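Local coordinates for protein amidase, hydantoinase/carbamoylase family (Burkholderia ambifaria, PDB 5TP4) that probably hydrolyses N-carbamoyl-L-amino acids at a two-zinc centre, as a hydantoinase/carbamoylase-type amidase of the M20 peptidase family, at residues B[343-348]-B[412-417]; B[378-383]-B[405-410]. One frame throughout, in Å; residues are numbered along the deposited sequence.

Contact 1. Residues B[343-348]-B[412-417]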
# COMPACT_ATOMS: atom_id res chain seq x y z
N VAL B 343 -2.81 10.23 -41.18
CA VAL B 343 -3.20 11.21 -40.17
C VAL B 343 -3.65 12.49 -40.83
O VAL B 343 -4.64 13.12 -40.42
CB VAL B 343 -2.04 11.45 -39.17
CG1 VAL B 343 -2.42 12.52 -38.17
CG2 VAL B 343 -1.73 10.16 -38.42
N GLU B 344 -2.96 12.88 -41.91
CA GLU B 344 -3.32 14.10 -42.63
C GLU B 344 -4.70 13.99 -43.26
O GLU B 344 -5.41 14.99 -43.38
CB GLU B 344 -2.26 14.42 -43.69
CG GLU B 344 -2.57 15.61 -44.58
CD GLU B 344 -1.49 15.83 -45.65
OE1 GLU B 344 -0.32 15.85 -45.26
OE2 GLU B 344 -1.81 15.93 -46.86
N LEU B 345 -5.12 12.78 -43.67
CA LEU B 345 -6.47 12.65 -44.21
C LEU B 345 -7.51 12.90 -43.13
O LEU B 345 -8.58 13.49 -43.39
CB LEU B 345 -6.68 11.25 -44.79
CG LEU B 345 -5.80 10.91 -46.00
CD1 LEU B 345 -6.07 9.49 -46.47
CD2 LEU B 345 -6.04 11.90 -47.16
N VAL B 346 -7.25 12.41 -41.91
CA VAL B 346 -8.15 12.67 -40.78
C VAL B 346 -8.27 14.16 -40.54
O VAL B 346 -9.38 14.70 -40.38
CB VAL B 346 -7.64 11.92 -39.53
CG1 VAL B 346 -8.47 12.31 -38.29
CG2 VAL B 346 -7.74 10.43 -39.76
N ALA B 347 -7.13 14.85 -40.49
CA ALA B 347 -7.12 16.29 -40.27
C ALA B 347 -7.89 17.01 -41.36
O ALA B 347 -8.70 17.89 -41.09
CB ALA B 347 -5.67 16.79 -40.20
N ARG B 348 -7.65 16.64 -42.63
CA ARG B 348 -8.30 17.35 -43.71
C ARG B 348 -9.81 17.15 -43.67
O ARG B 348 -10.56 18.08 -43.98
CB ARG B 348 -7.75 16.91 -45.08
CG ARG B 348 -6.29 17.24 -45.34
CD ARG B 348 -5.87 16.71 -46.75
NE ARG B 348 -4.52 17.15 -47.10
CZ ARG B 348 -4.25 18.30 -47.72
NH1 ARG B 348 -5.25 19.13 -48.09
NH2 ARG B 348 -3.00 18.63 -47.99
N VAL B 412 -11.49 7.75 -45.10
CA VAL B 412 -11.43 6.46 -45.77
C VAL B 412 -11.70 6.61 -47.26
O VAL B 412 -11.02 5.99 -48.09
CB VAL B 412 -12.41 5.46 -45.11
CG1 VAL B 412 -12.71 4.23 -46.04
CG2 VAL B 412 -11.88 5.03 -43.72
N LEU B 413 -12.70 7.44 -47.64
CA LEU B 413 -12.98 7.64 -49.06
C LEU B 413 -11.82 8.31 -49.79
O LEU B 413 -11.52 7.97 -50.94
CB LEU B 413 -14.24 8.49 -49.25
CG LEU B 413 -15.54 7.76 -49.02
CD1 LEU B 413 -16.71 8.61 -49.49
CD2 LEU B 413 -15.56 6.41 -49.73
N ALA B 414 -11.17 9.28 -49.14
CA ALA B 414 -10.00 9.88 -49.77
C ALA B 414 -8.93 8.82 -50.02
O ALA B 414 -8.33 8.78 -51.10
CB ALA B 414 -9.46 11.02 -48.91
N ARG B 415 -8.74 7.92 -49.05
CA ARG B 415 -7.71 6.90 -49.19
C ARG B 415 -8.08 5.87 -50.24
O ARG B 415 -7.26 5.49 -51.09
CB ARG B 415 -7.46 6.24 -47.83
CG ARG B 415 -6.30 5.25 -47.85
CD ARG B 415 -4.95 5.95 -48.06
NE ARG B 415 -3.85 4.99 -47.91
CZ ARG B 415 -2.58 5.29 -47.72
NH1 ARG B 415 -2.16 6.55 -47.65
NH2 ARG B 415 -1.71 4.29 -47.57
N ALA B 416 -9.34 5.42 -50.22
CA ALA B 416 -9.78 4.36 -51.10
C ALA B 416 -10.10 4.83 -52.50
O ALA B 416 -10.07 4.02 -53.44
CB ALA B 416 -11.02 3.68 -50.52
N GLY B 417 -10.42 6.11 -52.68
CA GLY B 417 -10.82 6.60 -53.98
C GLY B 417 -12.26 6.26 -54.30
O GLY B 417 -12.86 5.33 -53.76

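Contact 2. Residues B[378-383]-B[405-410]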
# COMPACT_ATOMS: atom_id res chain seq x y z
N ALA B 378 -4.10 5.34 -39.11
CA ALA B 378 -4.49 6.58 -38.45
C ALA B 378 -5.68 6.27 -37.56
O ALA B 378 -6.35 5.24 -37.72
CB ALA B 378 -4.87 7.71 -39.42
N MET B 379 -5.93 7.16 -36.60
CA MET B 379 -7.11 7.00 -35.75
C MET B 379 -7.90 8.30 -35.67
O MET B 379 -7.35 9.41 -35.79
CB MET B 379 -6.75 6.57 -34.32
CG MET B 379 -6.26 5.12 -34.18
SD MET B 379 -6.01 4.71 -32.42
CE MET B 379 -7.70 4.57 -31.87
N VAL B 380 -9.20 8.14 -35.42
CA VAL B 380 -10.10 9.26 -35.13
C VAL B 380 -10.55 9.10 -33.69
O VAL B 380 -11.25 8.13 -33.38
CB VAL B 380 -11.33 9.29 -36.05
CG1 VAL B 380 -12.13 10.60 -35.80
CG2 VAL B 380 -10.95 9.16 -37.54
N PHE B 381 -10.20 10.06 -32.82
CA PHE B 381 -10.78 10.09 -31.48
C PHE B 381 -12.00 11.01 -31.43
O PHE B 381 -12.02 12.06 -32.09
CB PHE B 381 -9.81 10.63 -30.43
CG PHE B 381 -8.88 9.61 -29.81
CD1 PHE B 381 -8.96 8.27 -30.08
CD2 PHE B 381 -7.89 10.07 -28.95
CE1 PHE B 381 -8.08 7.36 -29.48
CE2 PHE B 381 -6.99 9.18 -28.35
CZ PHE B 381 -7.09 7.84 -28.61
N ILE B 382 -12.98 10.64 -30.61
CA ILE B 382 -14.09 11.51 -30.23
C ILE B 382 -14.07 11.69 -28.71
O ILE B 382 -13.53 10.85 -27.97
CB ILE B 382 -15.46 10.97 -30.72
CG1 ILE B 382 -15.81 9.59 -30.11
CG2 ILE B 382 -15.49 10.92 -32.25
CD1 ILE B 382 -17.28 9.23 -30.24
N PRO B 383 -14.65 12.78 -28.21
CA PRO B 383 -14.66 12.98 -26.75
C PRO B 383 -15.57 11.98 -26.06
O PRO B 383 -16.47 11.39 -26.65
CB PRO B 383 -15.19 14.41 -26.58
CG PRO B 383 -15.80 14.76 -27.84
CD PRO B 383 -15.29 13.89 -28.92
N THR B 405 -17.67 9.92 -37.11
CA THR B 405 -17.87 8.99 -38.22
C THR B 405 -17.89 9.72 -39.57
O THR B 405 -17.44 9.15 -40.58
CB THR B 405 -19.14 8.19 -38.00
OG1 THR B 405 -19.12 7.68 -36.67
CG2 THR B 405 -19.24 6.99 -38.96
N ASN B 406 -18.39 10.95 -39.62
CA ASN B 406 -18.24 11.76 -40.83
C ASN B 406 -16.77 11.93 -41.19
O ASN B 406 -16.40 11.88 -42.38
CB ASN B 406 -18.89 13.13 -40.66
CG ASN B 406 -20.40 13.05 -40.71
OD1 ASN B 406 -20.97 12.09 -41.25
ND2 ASN B 406 -21.06 14.08 -40.18
N VAL B 407 -15.91 12.15 -40.19
CA VAL B 407 -14.48 12.28 -40.46
C VAL B 407 -13.91 10.95 -40.92
O VAL B 407 -13.15 10.89 -41.90
CB VAL B 407 -13.74 12.81 -39.21
CG1 VAL B 407 -12.22 12.65 -39.38
CG2 VAL B 407 -14.10 14.29 -38.99
N LEU B 408 -14.26 9.86 -40.24
CA LEU B 408 -13.80 8.54 -40.65
C LEU B 408 -14.20 8.25 -42.08
O LEU B 408 -13.39 7.79 -42.89
CB LEU B 408 -14.38 7.47 -39.72
CG LEU B 408 -14.01 6.00 -40.06
CD1 LEU B 408 -12.48 5.82 -39.82
CD2 LEU B 408 -14.82 5.04 -39.21
N LEU B 409 -15.46 8.52 -42.41
CA LEU B 409 -15.97 8.24 -43.74
C LEU B 409 -15.15 8.96 -44.79
O LEU B 409 -14.82 8.39 -45.84
CB LEU B 409 -17.43 8.70 -43.83
CG LEU B 409 -18.06 8.84 -45.21
CD1 LEU B 409 -18.26 7.45 -45.87
CD2 LEU B 409 -19.41 9.57 -45.07
N ASN B 410 -14.87 10.24 -44.57
CA ASN B 410 -14.27 11.01 -45.64
C ASN B 410 -12.77 10.78 -45.71
O ASN B 410 -12.19 10.88 -46.80
CB ASN B 410 -14.61 12.49 -45.48
CG ASN B 410 -15.98 12.81 -46.02
OD1 ASN B 410 -16.13 13.09 -47.20
ND2 ASN B 410 -17.03 12.69 -45.16

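Contact 1. Residues B[343-348]-B[412-417]
E344 OE2, on the helix that sends L345 against A414 and R415, is gripped by two nitrogens of R348 one turn on. This side-on salt bridge lies in the guanidinium plane: R348 NE reaches E344 OE2 at 3.0 Å on the anti side, somewhat out of the carboxylate plane, and R348 NH2 comes at 3.2 Å from further above it, on the same face. E344 was modelled in two conformers, and the bridge is described for one of them, so its permanence is doubtful.

Between the helices the joint is apolar and rests on the fork of L345. With CG anti to the carbonyl carbon (chi1 -65°), this fork is held out toward helix 398-416, where its two methyls take different partners. L345 CD2 meets A414 CB at 3.9 Å, while L345 CD1 meets R415 CB at 3.8 Å. The leucine and arginine side chains cross at about a right angle. R415 bends at chi2 (68°), with its CD 4.0 Å from L345 CD1, and its NE forms a salt bridge with D192; the chain thus offers methylenes to the leucine and its charge to an aspartate. Here helices 340-353 and 398-416 meet side by side over one face of the central sheet, as in the layered alpha/beta catalytic domain of M20 enzymes.

Contact 2. Residues B[378-383]-B[405-410]
V380 and V407 confront each other through their methyl groups, and how the two branches are turned explains the fit between strand and helix. Each valine leaves its backbone toward the partner segment, and the two side chains meet at a slant. V407 CG1 lies against both prongs of V380: it is 4.1 Å from V380 CG1 and the same distance from V380 CG2. One helix methyl therefore rests at the fork of the strand valine. V407 CG1 is placed there by standing anti to its own backbone N (chi1 167°).

L408, the next helix residue, meets the same valine from its flank. L408 CD1 is 4.3 Å from V380 CG2, and V380 CG2 is equally far from L408 CA, so V380 touches the helix backbone as well as its side chains. The CA atoms of V380 and L408 are 6.7 Å apart. No hydrogen bond joins the two segments; all three contacting residues are buried and apolar.

Polar groups elsewhere on the helix are satisfied separately. N410 ND2 donates to N406 O over 3.0 Å, almost straight at 174°, and the backbone N of N410 reaches that oxygen from the opposite face of its plane. N410 ND2 also bonds L13 O.

The contact lays a helix on a face of the central mixed sheet through aliphatic side chains, as in layered alpha/beta domains. Around this core, V346 of helix 340-353 touches V407, while A110 of helix 105-121 and F195 of strand 193-199 touch L408. Strand 377-382 itself runs parallel to 193-199, pairing through V380 with E196 and H198, and antiparallel to strand 212-229.

How the contacts relate
Contacts 1 and 2 share helix 398-416, and their centres are 10 Å apart. Contact 1 ties its C-terminal end to helix 340-353 near the surface; contact 2 sets its middle on strand 377-382 in the interior. They also meet directly: V346 O lies 3.6 Å from V407 CG1, and V346 CG2 is 4.0 Å from A378 CB, so helix 340-353 rests on both elements of contact 2. Their relation to the metal site differs. Contact 1 lies away from it, whereas the side chain of V380 is about 7 Å from that of zinc ligand H198 and about 13 Å from a bound zinc ion.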